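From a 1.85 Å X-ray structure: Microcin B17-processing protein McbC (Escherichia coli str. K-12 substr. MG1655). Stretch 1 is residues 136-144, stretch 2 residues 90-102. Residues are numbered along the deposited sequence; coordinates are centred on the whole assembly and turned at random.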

# COMPACT_ATOMS: atom_id res chain seq x y z
N LEU D 136 23.86 26.96 11.93
CA LEU D 136 22.95 26.94 13.09
C LEU D 136 23.32 27.84 14.25
O LEU D 136 22.54 27.93 15.21
CB LEU D 136 22.83 25.53 13.64
CG LEU D 136 22.30 24.46 12.69
CD1 LEU D 136 22.25 23.14 13.41
CD2 LEU D 136 20.94 24.87 12.19
N SER D 137 24.50 28.46 14.20
CA SER D 137 24.95 29.37 15.25
C SER D 137 25.55 30.60 14.61
O SER D 137 26.25 30.50 13.59
CB SER D 137 26.01 28.69 16.11
OG SER D 137 26.72 29.62 16.90
N GLU D 138 25.34 31.77 15.23
CA GLU D 138 26.05 32.98 14.81
C GLU D 138 27.54 32.92 15.15
O GLU D 138 28.29 33.76 14.67
CB GLU D 138 25.39 34.25 15.38
CG GLU D 138 23.94 34.45 14.92
CD GLU D 138 23.72 34.45 13.39
OE1 GLU D 138 24.58 34.98 12.62
OE2 GLU D 138 22.67 33.92 12.95
N ASN D 139 27.97 31.94 15.95
CA ASN D 139 29.39 31.66 16.16
C ASN D 139 30.01 30.76 15.08
O ASN D 139 31.16 30.35 15.20
CB ASN D 139 29.65 31.08 17.56
CG ASN D 139 30.03 32.12 18.57
OD1 ASN D 139 30.82 33.02 18.28
ND2 ASN D 139 29.50 31.99 19.77
N THR D 140 29.25 30.45 14.04
CA THR D 140 29.80 29.78 12.88
C THR D 140 30.10 30.85 11.83
O THR D 140 29.25 31.69 11.53
CB THR D 140 28.80 28.75 12.35
OG1 THR D 140 28.47 27.82 13.40
CG2 THR D 140 29.39 27.99 11.14
N GLU D 141 31.32 30.83 11.29
CA GLU D 141 31.72 31.75 10.21
C GLU D 141 30.87 31.40 8.97
O GLU D 141 30.40 30.27 8.84
CB GLU D 141 33.20 31.56 9.90
CG GLU D 141 33.90 32.78 9.32
CD GLU D 141 35.35 32.54 8.90
OE1 GLU D 141 35.86 31.39 8.97
OE2 GLU D 141 35.99 33.52 8.48
N ASN D 142 30.66 32.36 8.08
CA ASN D 142 29.83 32.16 6.89
C ASN D 142 30.56 32.56 5.59
O ASN D 142 31.46 33.38 5.61
CB ASN D 142 28.54 32.97 7.03
CG ASN D 142 27.36 32.34 6.30
OD1 ASN D 142 27.52 31.40 5.51
ND2 ASN D 142 26.18 32.87 6.54
N TRP D 143 30.16 31.95 4.48
CA TRP D 143 30.73 32.26 3.16
C TRP D 143 30.05 33.48 2.56
O TRP D 143 30.70 34.36 2.03
CB TRP D 143 30.57 31.08 2.21
CG TRP D 143 31.37 29.90 2.60
CD1 TRP D 143 32.64 29.61 2.20
CD2 TRP D 143 30.97 28.86 3.47
NE1 TRP D 143 33.05 28.42 2.76
CE2 TRP D 143 32.04 27.95 3.56
CE3 TRP D 143 29.80 28.59 4.20
CZ2 TRP D 143 31.98 26.80 4.35
CZ3 TRP D 143 29.75 27.45 4.99
CH2 TRP D 143 30.83 26.57 5.05
N GLN D 144 28.72 33.50 2.63
CA GLN D 144 27.90 34.56 2.08
C GLN D 144 27.00 35.06 3.20
O GLN D 144 26.18 34.30 3.72
CB GLN D 144 27.06 33.98 0.93
CG GLN D 144 26.21 34.99 0.20
CD GLN D 144 25.55 34.40 -1.02
OE1 GLN D 144 24.56 33.69 -0.92
NE2 GLN D 144 26.12 34.67 -2.18
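Stretch 2, residues 90-102: CDKNKLSIRTIEK

Stretch 2 runs beside stretch 1 in the same general direction, its early residues against Ser137 and Asn139 and its later ones against Trp143. It is loop or turn up to Ser96, then helix from Ile97 onward. Stretch 1 has no regular helix or strand, but a type I turn spans Ser137 to Thr140.

Cys90 stays clear of stretch 1. Asp91, with chi1 in the p well, points toward it and accepts a short hydrogen bond at OD2 from Ser137 OG, 2.6 Å. The same OG accepts from Asn139 N at 2.8 Å, so it links the turn to Asp91. The Asp91 O atom lies 2.9 Å from Asn139 ND2. Lys92 and Asn93 turn their CB atoms away. Lys94 is set sideways; its CD is 3.1 Å from Asn139 OD1, and the side chain is not modelled beyond that carbon. Its CA also makes a CA-H...O contact with Asn139 O, 3.3 Å.

Leu95 pairs with Thr140 in a single beta bridge, CA to CA 4.9 Å. Leu95 N donates to Asn139 O and Leu95 O accepts from Glu141 N, each N to O distance being 3.0 Å. One residue of stretch 2 thus holds the backbone on both sides of Thr140.

Ser96 is the N-cap: its OG accepts from Thr99 N at 3.2 Å. Ile97 N donates to Glu141 OE1, 3.1 Å, so a side chain from stretch 1 also binds the start of the helix. Ile97 CG2 sits over one face of Trp143, 3.6 Å from the centroid of the six-membered ring, a CH-pi contact. Arg98 and Thr99 make no contact. One turn on from Ile97, Ile100 packs CD1 on Thr140 CG2 and CG2 on Trp143 CH2, both at 3.7 Å. Glu101 OE2 accepts from Trp143 NE1 at 2.8 Å, near the ring plane. Lys102 is out of reach.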

# COMPACT_ATOMS: atom_id res chain seq x y z
N CYS D 90 27.82 22.82 22.50
CA CYS D 90 28.07 24.18 22.98
C CYS D 90 28.78 24.96 21.89
O CYS D 90 29.78 24.49 21.35
CB CYS D 90 28.93 24.11 24.23
SG CYS D 90 29.52 25.72 24.78
N ASP D 91 28.28 26.15 21.57
CA ASP D 91 28.81 26.92 20.44
C ASP D 91 29.61 28.16 20.86
O ASP D 91 29.74 29.10 20.08
CB ASP D 91 27.68 27.31 19.46
CG ASP D 91 26.69 28.30 20.06
OD1 ASP D 91 26.62 28.39 21.28
OD2 ASP D 91 25.97 28.97 19.31
N LYS D 92 30.16 28.16 22.08
CA LYS D 92 30.87 29.34 22.62
C LYS D 92 32.10 29.77 21.79
O LYS D 92 32.40 30.96 21.69
CB LYS D 92 31.31 29.09 24.07
N ASN D 93 32.80 28.80 21.20
CA ASN D 93 33.97 29.08 20.36
C ASN D 93 33.58 29.26 18.90
O ASN D 93 32.66 28.59 18.42
CB ASN D 93 34.99 27.95 20.51
CG ASN D 93 35.50 27.81 21.94
OD1 ASN D 93 35.53 28.77 22.69
ND2 ASN D 93 35.88 26.60 22.31
N LYS D 94 34.27 30.15 18.21
CA LYS D 94 34.02 30.39 16.79
C LYS D 94 34.45 29.16 15.99
O LYS D 94 35.45 28.53 16.34
CB LYS D 94 34.74 31.63 16.28
CG LYS D 94 34.15 32.96 16.77
CD LYS D 94 32.91 33.33 15.96
N LEU D 95 33.69 28.80 14.97
CA LEU D 95 34.02 27.66 14.10
C LEU D 95 34.25 28.20 12.70
O LEU D 95 33.37 28.85 12.14
CB LEU D 95 32.89 26.62 14.08
CG LEU D 95 33.12 25.43 13.12
CD1 LEU D 95 34.28 24.57 13.61
CD2 LEU D 95 31.90 24.58 12.93
N SER D 96 35.42 27.92 12.13
CA SER D 96 35.81 28.52 10.85
C SER D 96 35.18 27.77 9.69
O SER D 96 34.90 26.57 9.79
CB SER D 96 37.33 28.48 10.69
OG SER D 96 37.76 27.16 10.43
N ILE D 97 34.96 28.48 8.58
CA ILE D 97 34.56 27.83 7.32
C ILE D 97 35.59 26.79 6.86
O ILE D 97 35.22 25.80 6.23
CB ILE D 97 34.29 28.84 6.16
CG1 ILE D 97 35.51 29.76 5.89
CG2 ILE D 97 33.04 29.66 6.45
CD1 ILE D 97 35.36 30.61 4.65
N ARG D 98 36.86 27.01 7.21
CA ARG D 98 37.96 26.07 6.92
C ARG D 98 37.71 24.66 7.48
O ARG D 98 37.96 23.67 6.81
CB ARG D 98 39.30 26.64 7.45
N THR D 99 37.17 24.59 8.68
CA THR D 99 36.81 23.32 9.30
C THR D 99 35.66 22.63 8.56
O THR D 99 35.70 21.41 8.33
CB THR D 99 36.47 23.52 10.78
OG1 THR D 99 37.62 24.00 11.46
CG2 THR D 99 36.01 22.22 11.45
N ILE D 100 34.66 23.40 8.17
CA ILE D 100 33.48 22.84 7.49
C ILE D 100 33.87 22.36 6.07
O ILE D 100 33.48 21.27 5.64
CB ILE D 100 32.30 23.85 7.46
CG1 ILE D 100 31.89 24.25 8.89
CG2 ILE D 100 31.11 23.27 6.71
CD1 ILE D 100 30.91 25.40 8.98
N GLU D 101 34.68 23.16 5.38
CA GLU D 101 35.24 22.78 4.07
C GLU D 101 36.04 21.48 4.11
O GLU D 101 35.92 20.66 3.22
CB GLU D 101 36.13 23.90 3.53
CG GLU D 101 35.34 25.11 3.04
CD GLU D 101 36.21 26.31 2.74
OE1 GLU D 101 37.45 26.17 2.74
OE2 GLU D 101 35.64 27.41 2.53
N LYS D 102 36.84 21.31 5.16
CA LYS D 102 37.59 20.08 5.39
C LYS D 102 36.66 18.89 5.54
O LYS D 102 36.93 17.81 5.00
CB LYS D 102 38.42 20.16 6.67
CG LYS D 102 39.80 20.72 6.51
CD LYS D 102 40.60 20.41 7.76
CE LYS D 102 41.80 21.32 7.90
NZ LYS D 102 42.56 20.92 9.12